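Macrophage migration inhibitory factor (Plasmodium berghei, PDB 2WKB) belongs to the macrophage migration inhibitory factor family and assembles from three copies of a compact alpha/beta subunit. Local coordinates at residues E[13-16]-E[17-21]; E[76-79]-E[80-84]. All blocks are in the same frame, centred on the assembly; numbering follows the deposited sequence.

Interaction 1: residues E[13-16]-E[17-21]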
ATOM      1  N   ASP E  13      -4.606 -11.508 -16.159  1.00 17.50           N
ATOM      2  CA  ASP E  13      -5.763 -11.407 -15.247  1.00 18.40           C
ATOM      3  C   ASP E  13      -6.366 -12.733 -14.834  1.00 19.20           C
ATOM      4  O   ASP E  13      -6.630 -12.936 -13.640  1.00 15.62           O
ATOM      5  CB  ASP E  13      -6.884 -10.530 -15.848  1.00 19.34           C
ATOM      6  CG  ASP E  13      -6.443  -9.087 -16.071  1.00 21.30           C
ATOM      7  OD1 ASP E  13      -5.455  -8.644 -15.449  1.00 18.57           O
ATOM      8  OD2 ASP E  13      -7.091  -8.345 -16.834  1.00 22.92           O
ATOM      9  N   ASP E  14      -6.670 -13.630 -15.798  1.00 19.25           N
ATOM     10  CA  ASP E  14      -7.247 -14.908 -15.375  1.00 20.24           C
ATOM     11  C   ASP E  14      -6.374 -15.706 -14.444  1.00 19.90           C
ATOM     12  O   ASP E  14      -6.895 -16.320 -13.490  1.00 17.79           O
ATOM     13  CB  ASP E  14      -7.704 -15.864 -16.531  1.00 21.98           C
ATOM     14  CG  ASP E  14      -8.878 -15.311 -17.347  1.00 30.34           C
ATOM     15  OD1 ASP E  14      -9.583 -14.375 -16.904  1.00 31.29           O
ATOM     16  OD2 ASP E  14      -9.074 -15.840 -18.484  1.00 37.33           O
ATOM     17  N   LYS E  15      -5.066 -15.725 -14.707  1.00 16.89           N
ATOM     18  CA  LYS E  15      -4.171 -16.446 -13.838  1.00 18.10           C
ATOM     19  C   LYS E  15      -4.067 -15.757 -12.433  1.00 15.64           C
ATOM     20  O   LYS E  15      -3.972 -16.440 -11.432  1.00 15.40           O
ATOM     21  CB  LYS E  15      -2.775 -16.463 -14.442  1.00 17.88           C
ATOM     22  CG  LYS E  15      -1.822 -17.226 -13.599  1.00 22.99           C
ATOM     23  CD  LYS E  15      -0.511 -17.561 -14.383  1.00 29.66           C
ATOM     24  CE  LYS E  15      -0.066 -18.957 -14.047  1.00 33.94           C
ATOM     25  NZ  LYS E  15       1.307 -19.092 -14.616  1.00 35.92           N
ATOM     26  N   ALA E  16      -4.065 -14.451 -12.422  1.00 14.84           N
ATOM     27  CA  ALA E  16      -4.090 -13.689 -11.126  1.00 14.48           C
ATOM     28  C   ALA E  16      -5.362 -14.055 -10.331  1.00 15.17           C
ATOM     29  O   ALA E  16      -5.287 -14.324  -9.128  1.00 15.76           O
ATOM     30  CB  ALA E  16      -4.068 -12.163 -11.395  1.00 13.82           C
ATOM     31  N   GLN E  17      -6.531 -14.062 -10.995  1.00 14.17           N
ATOM     32  CA  GLN E  17      -7.801 -14.461 -10.335  1.00 14.84           C
ATOM     33  C   GLN E  17      -7.688 -15.838  -9.763  1.00 15.31           C
ATOM     34  O   GLN E  17      -8.049 -16.046  -8.643  1.00 13.11           O
ATOM     35  CB  GLN E  17      -9.028 -14.306 -11.271  1.00 14.36           C
ATOM     36  CG  GLN E  17      -9.261 -12.850 -11.646  1.00 16.06           C
ATOM     37  CD  GLN E  17      -9.519 -11.961 -10.370  1.00 16.66           C
ATOM     38  OE1 GLN E  17      -8.767 -10.995 -10.091  1.00 19.37           O
ATOM     39  NE2 GLN E  17     -10.515 -12.314  -9.613  1.00 12.24           N
ATOM     40  N   ASN E  18      -7.210 -16.799 -10.568  1.00 14.50           N
ATOM     41  CA  ASN E  18      -7.072 -18.182 -10.105  1.00 16.52           C
ATOM     42  C   ASN E  18      -6.134 -18.340  -8.938  1.00 16.79           C
ATOM     43  O   ASN E  18      -6.433 -19.094  -7.986  1.00 15.96           O
ATOM     44  CB  ASN E  18      -6.558 -19.065 -11.262  1.00 17.24           C
ATOM     45  CG  ASN E  18      -7.610 -19.267 -12.353  1.00 25.08           C
ATOM     46  OD1 ASN E  18      -8.805 -19.033 -12.139  1.00 28.21           O
ATOM     47  ND2 ASN E  18      -7.153 -19.701 -13.544  1.00 31.60           N
ATOM     48  N   THR E  19      -5.037 -17.588  -8.989  1.00 13.89           N
ATOM     49  CA  THR E  19      -4.045 -17.628  -7.924  1.00 14.83           C
ATOM     50  C   THR E  19      -4.629 -17.036  -6.616  1.00 12.31           C
ATOM     51  O   THR E  19      -4.509 -17.659  -5.562  1.00 12.93           O
ATOM     52  CB  THR E  19      -2.763 -16.834  -8.327  1.00 15.43           C
ATOM     53  OG1 THR E  19      -2.182 -17.490  -9.453  1.00 18.80           O
ATOM     54  CG2 THR E  19      -1.730 -16.896  -7.200  1.00 15.37           C
ATOM     55  N   LEU E  20      -5.290 -15.899  -6.711  1.00 12.37           N
ATOM     56  CA  LEU E  20      -5.894 -15.256  -5.513  1.00 12.25           C
ATOM     57  C   LEU E  20      -6.983 -16.184  -4.967  1.00 13.95           C
ATOM     58  O   LEU E  20      -7.139 -16.312  -3.750  1.00 13.65           O
ATOM     59  CB  LEU E  20      -6.464 -13.864  -5.833  1.00 12.01           C
ATOM     60  CG  LEU E  20      -5.377 -12.813  -6.269  1.00 13.79           C
ATOM     61  CD1 LEU E  20      -6.036 -11.516  -6.825  1.00 14.18           C
ATOM     62  CD2 LEU E  20      -4.401 -12.522  -5.030  1.00 12.79           C
ATOM     63  N   SER E  21      -7.764 -16.838  -5.837  1.00 13.47           N
ATOM     64  CA  SER E  21      -8.841 -17.687  -5.328  1.00 15.72           C
ATOM     65  C   SER E  21      -8.274 -18.871  -4.556  1.00 14.41           C
ATOM     66  O   SER E  21      -8.801 -19.264  -3.514  1.00 15.05           O
ATOM     67  CB  SER E  21      -9.735 -18.136  -6.569  1.00 15.68           C
ATOM     68  OG  SER E  21     -10.577 -19.168  -6.099  1.00 24.79           O
TER
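Thr19 and Lys15 meet through a single carbonyl oxygen, a compact example of how a helix can satisfy a buried hydroxyl within its own turn. The site is the opening turns of helix 13-31, the helical link of the beta-alpha-beta unit formed with strands 4-7 and 39-44. Lys15 O accepts hydrogen bonds from Thr19 N at 2.9 Å and from Thr19 OG1 at 2.9 Å, the two donors arriving from opposite faces of the carbonyl plane. The hydroxyl gets there because OG1 lies anti to its own carbonyl carbon (chi1 -64°), which swings it back over the preceding turn and leaves CG2 to face helix 73-88, where the side chain packs on Leu84, His87 and Leu88.

Around this shared acceptor the regular i to i+4 bonds run on: Gln17 N to Asp13 O at 2.9 Å is almost straight, and Leu20 N binds Ala16 O. The Lys15 chain extends across to helix 73-88, where its NZ is hydrogen-bonded to His87 O. Ala16 and Leu20 lean on Tyr42 of the neighbouring strand. At the start of the helix Asp13 faces another copy of the protein, its OD2 in a salt bridge with Lys46 NZ of the second subunit and its OD1 accepting from Asn47 ND2 of that subunit. Two turns further on, CG of Leu20 rests 3.2 Å from Ala16 O.

Interaction 2: residues E[76-79]-E[80-84]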
ATOM      1  N   LEU E  76       0.016 -21.505   7.143  1.00 14.22           N
ATOM      2  CA  LEU E  76      -0.544 -20.685   6.032  1.00 15.36           C
ATOM      3  C   LEU E  76       0.609 -20.142   5.134  1.00 14.50           C
ATOM      4  O   LEU E  76       0.516 -20.185   3.898  1.00 14.25           O
ATOM      5  CB  LEU E  76      -1.330 -19.533   6.617  1.00 15.60           C
ATOM      6  CG  LEU E  76      -2.074 -18.667   5.579  1.00 19.29           C
ATOM      7  CD1 LEU E  76      -2.918 -19.479   4.397  1.00 15.66           C
ATOM      8  CD2 LEU E  76      -2.966 -17.643   6.295  1.00 20.24           C
ATOM      9  N   ALA E  77       1.687 -19.690   5.749  1.00 14.49           N
ATOM     10  CA  ALA E  77       2.782 -19.164   4.932  1.00 14.74           C
ATOM     11  C   ALA E  77       3.395 -20.265   4.056  1.00 14.39           C
ATOM     12  O   ALA E  77       3.757 -20.000   2.893  1.00 14.83           O
ATOM     13  CB  ALA E  77       3.927 -18.420   5.844  1.00 15.36           C
ATOM     14  N   ASP E  78       3.493 -21.487   4.595  1.00 14.10           N
ATOM     15  CA  ASP E  78       4.016 -22.639   3.858  1.00 16.67           C
ATOM     16  C   ASP E  78       3.060 -22.891   2.674  1.00 16.70           C
ATOM     17  O   ASP E  78       3.501 -22.996   1.531  1.00 16.22           O
ATOM     18  CB  ASP E  78       4.087 -23.825   4.789  1.00 16.39           C
ATOM     19  CG  ASP E  78       4.727 -25.098   4.142  1.00 26.31           C
ATOM     20  OD1 ASP E  78       4.898 -25.206   2.920  1.00 28.63           O
ATOM     21  OD2 ASP E  78       5.093 -26.001   4.903  1.00 28.00           O
ATOM     22  N   LYS E  79       1.754 -22.887   2.911  1.00 17.02           N
ATOM     23  CA  LYS E  79       0.829 -23.149   1.799  1.00 16.00           C
ATOM     24  C   LYS E  79       0.875 -22.081   0.717  1.00 15.30           C
ATOM     25  O   LYS E  79       0.825 -22.379  -0.523  1.00 16.10           O
ATOM     26  CB  LYS E  79      -0.605 -23.285   2.258  1.00 16.55           C
ATOM     27  CG  LYS E  79      -1.521 -23.563   1.048  1.00 21.20           C
ATOM     28  CD  LYS E  79      -1.279 -25.045   0.480  1.00 29.42           C
ATOM     29  CE  LYS E  79      -2.352 -25.511  -0.589  1.00 29.36           C
ATOM     30  NZ  LYS E  79      -1.939 -26.883  -1.063  1.00 35.53           N
ATOM     31  N   ILE E  80       0.919 -20.830   1.136  1.00 13.74           N
ATOM     32  CA  ILE E  80       1.025 -19.731   0.159  1.00 14.04           C
ATOM     33  C   ILE E  80       2.331 -19.832  -0.668  1.00 14.86           C
ATOM     34  O   ILE E  80       2.328 -19.571  -1.906  1.00 13.49           O
ATOM     35  CB  ILE E  80       0.873 -18.361   0.894  1.00 12.78           C
ATOM     36  CG1 ILE E  80      -0.582 -18.229   1.384  1.00 14.33           C
ATOM     37  CG2 ILE E  80       1.261 -17.130  -0.057  1.00 14.68           C
ATOM     38  CD1 ILE E  80      -0.794 -16.989   2.331  1.00 18.28           C
ATOM     39  N   THR E  81       3.427 -20.142   0.005  1.00 13.87           N
ATOM     40  CA  THR E  81       4.719 -20.270  -0.715  1.00 16.23           C
ATOM     41  C   THR E  81       4.544 -21.343  -1.827  1.00 15.72           C
ATOM     42  O   THR E  81       4.994 -21.119  -3.009  1.00 15.90           O
ATOM     43  CB  THR E  81       5.854 -20.627   0.229  1.00 13.71           C
ATOM     44  OG1 THR E  81       5.991 -19.583   1.197  1.00 17.14           O
ATOM     45  CG2 THR E  81       7.222 -20.772  -0.498  1.00 17.61           C
ATOM     46  N   LYS E  82       3.943 -22.456  -1.487  1.00 17.02           N
ATOM     47  CA  LYS E  82       3.699 -23.540  -2.477  1.00 19.66           C
ATOM     48  C   LYS E  82       2.814 -23.149  -3.646  1.00 21.24           C
ATOM     49  O   LYS E  82       3.178 -23.378  -4.833  1.00 19.56           O
ATOM     50  CB  LYS E  82       3.111 -24.798  -1.829  1.00 21.45           C
ATOM     51  CG  LYS E  82       3.900 -25.312  -0.693  1.00 26.18           C
ATOM     52  CD  LYS E  82       5.161 -26.024  -1.062  1.00 36.00           C
ATOM     53  CE  LYS E  82       5.443 -27.086   0.043  1.00 40.93           C
ATOM     54  NZ  LYS E  82       6.313 -26.584   1.187  1.00 35.86           N
ATOM     55  N   ILE E  83       1.698 -22.484  -3.352  1.00 18.72           N
ATOM     56  CA  ILE E  83       0.861 -21.926  -4.390  1.00 18.76           C
ATOM     57  C   ILE E  83       1.632 -20.949  -5.319  1.00 17.59           C
ATOM     58  O   ILE E  83       1.534 -21.009  -6.584  1.00 18.74           O
ATOM     59  CB  ILE E  83      -0.360 -21.180  -3.792  1.00 19.15           C
ATOM     60  CG1 ILE E  83      -1.321 -22.184  -3.119  1.00 17.52           C
ATOM     61  CG2 ILE E  83      -1.075 -20.309  -4.878  1.00 20.07           C
ATOM     62  CD1 ILE E  83      -2.395 -21.497  -2.177  1.00 15.83           C
ATOM     63  N   LEU E  84       2.403 -20.038  -4.757  1.00 16.77           N
ATOM     64  CA  LEU E  84       3.081 -19.088  -5.663  1.00 16.41           C
ATOM     65  C   LEU E  84       4.248 -19.734  -6.459  1.00 20.37           C
ATOM     66  O   LEU E  84       4.487 -19.384  -7.633  1.00 20.51           O
ATOM     67  CB  LEU E  84       3.668 -17.922  -4.859  1.00 16.81           C
ATOM     68  CG  LEU E  84       2.623 -17.123  -4.126  1.00 14.97           C
ATOM     69  CD1 LEU E  84       3.367 -16.121  -3.217  1.00 18.77           C
ATOM     70  CD2 LEU E  84       1.726 -16.370  -5.107  1.00 17.01           C
TER
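From Leu76 to Ile83 the backbone is regular alpha-helix, each amide of 80-83 bonded to the carbonyl four residues earlier, as in Ile80 N to Leu76 O at 2.9 Å. On one side of this helix Asp78 and Lys82 form an i to i+4 salt bridge. Lys82 NZ comes to Asp78 OD1 at 2.6 Å, using the syn lone pair of OD1, while OD2 stays at 4.0 Å from the ammonium. The lysine chain folds back for this: bends at chi2 (-75°) and chi4 (-91°) curl it so that CE also lies close to OD1. The same NZ makes a weak hydrogen bond to Phe114 O of the third subunit, and Phe114 of that subunit packs against Asp78 and Ala77.

Helix 73-88 is the crossover of a second beta-alpha-beta unit, between strands 58-63 and 95-100, and its inner face is apolar. There Leu76 and Ile80 slant across each other, with the two CD1 methyls 3.9 Å apart; Leu76 continues to Phe99 and to Ile27 and Ile30 of helix 13-31, whereas Ile80 settles on Val60. Between the charged side and this inner face, Thr81 directs its OG1 onto Ala77 O at 2.8 Å, from the face of the carbonyl plane opposite to that approached by its own N. On the flank that meets helix 13-31, where Lys79 packs on Ala26 and Ile30, its CG lies 3.9 Å from Ile83 CD1, the two side chains crossing at about a right angle.

Interaction 1 comes first along the chain, near the start of helix 13-31, and interaction 2 follows in the middle of helix 73-88; their centres lie about 15 Å apart. Each helix belongs to its own beta-alpha-beta unit, and the strands of both units join in one four-stranded mixed sheet, a pseudo-symmetric design well known in this family. The contacts meet where the two helices pack together: Thr19 CG2 is 4.1 Å from Leu84 CD2 and 4.2 Å from Ile83 CG2. They look outward to different neighbours, interaction 1 to the second subunit and interaction 2 to the third, so between them the two helices of one subunit touch both other copies in the trimer.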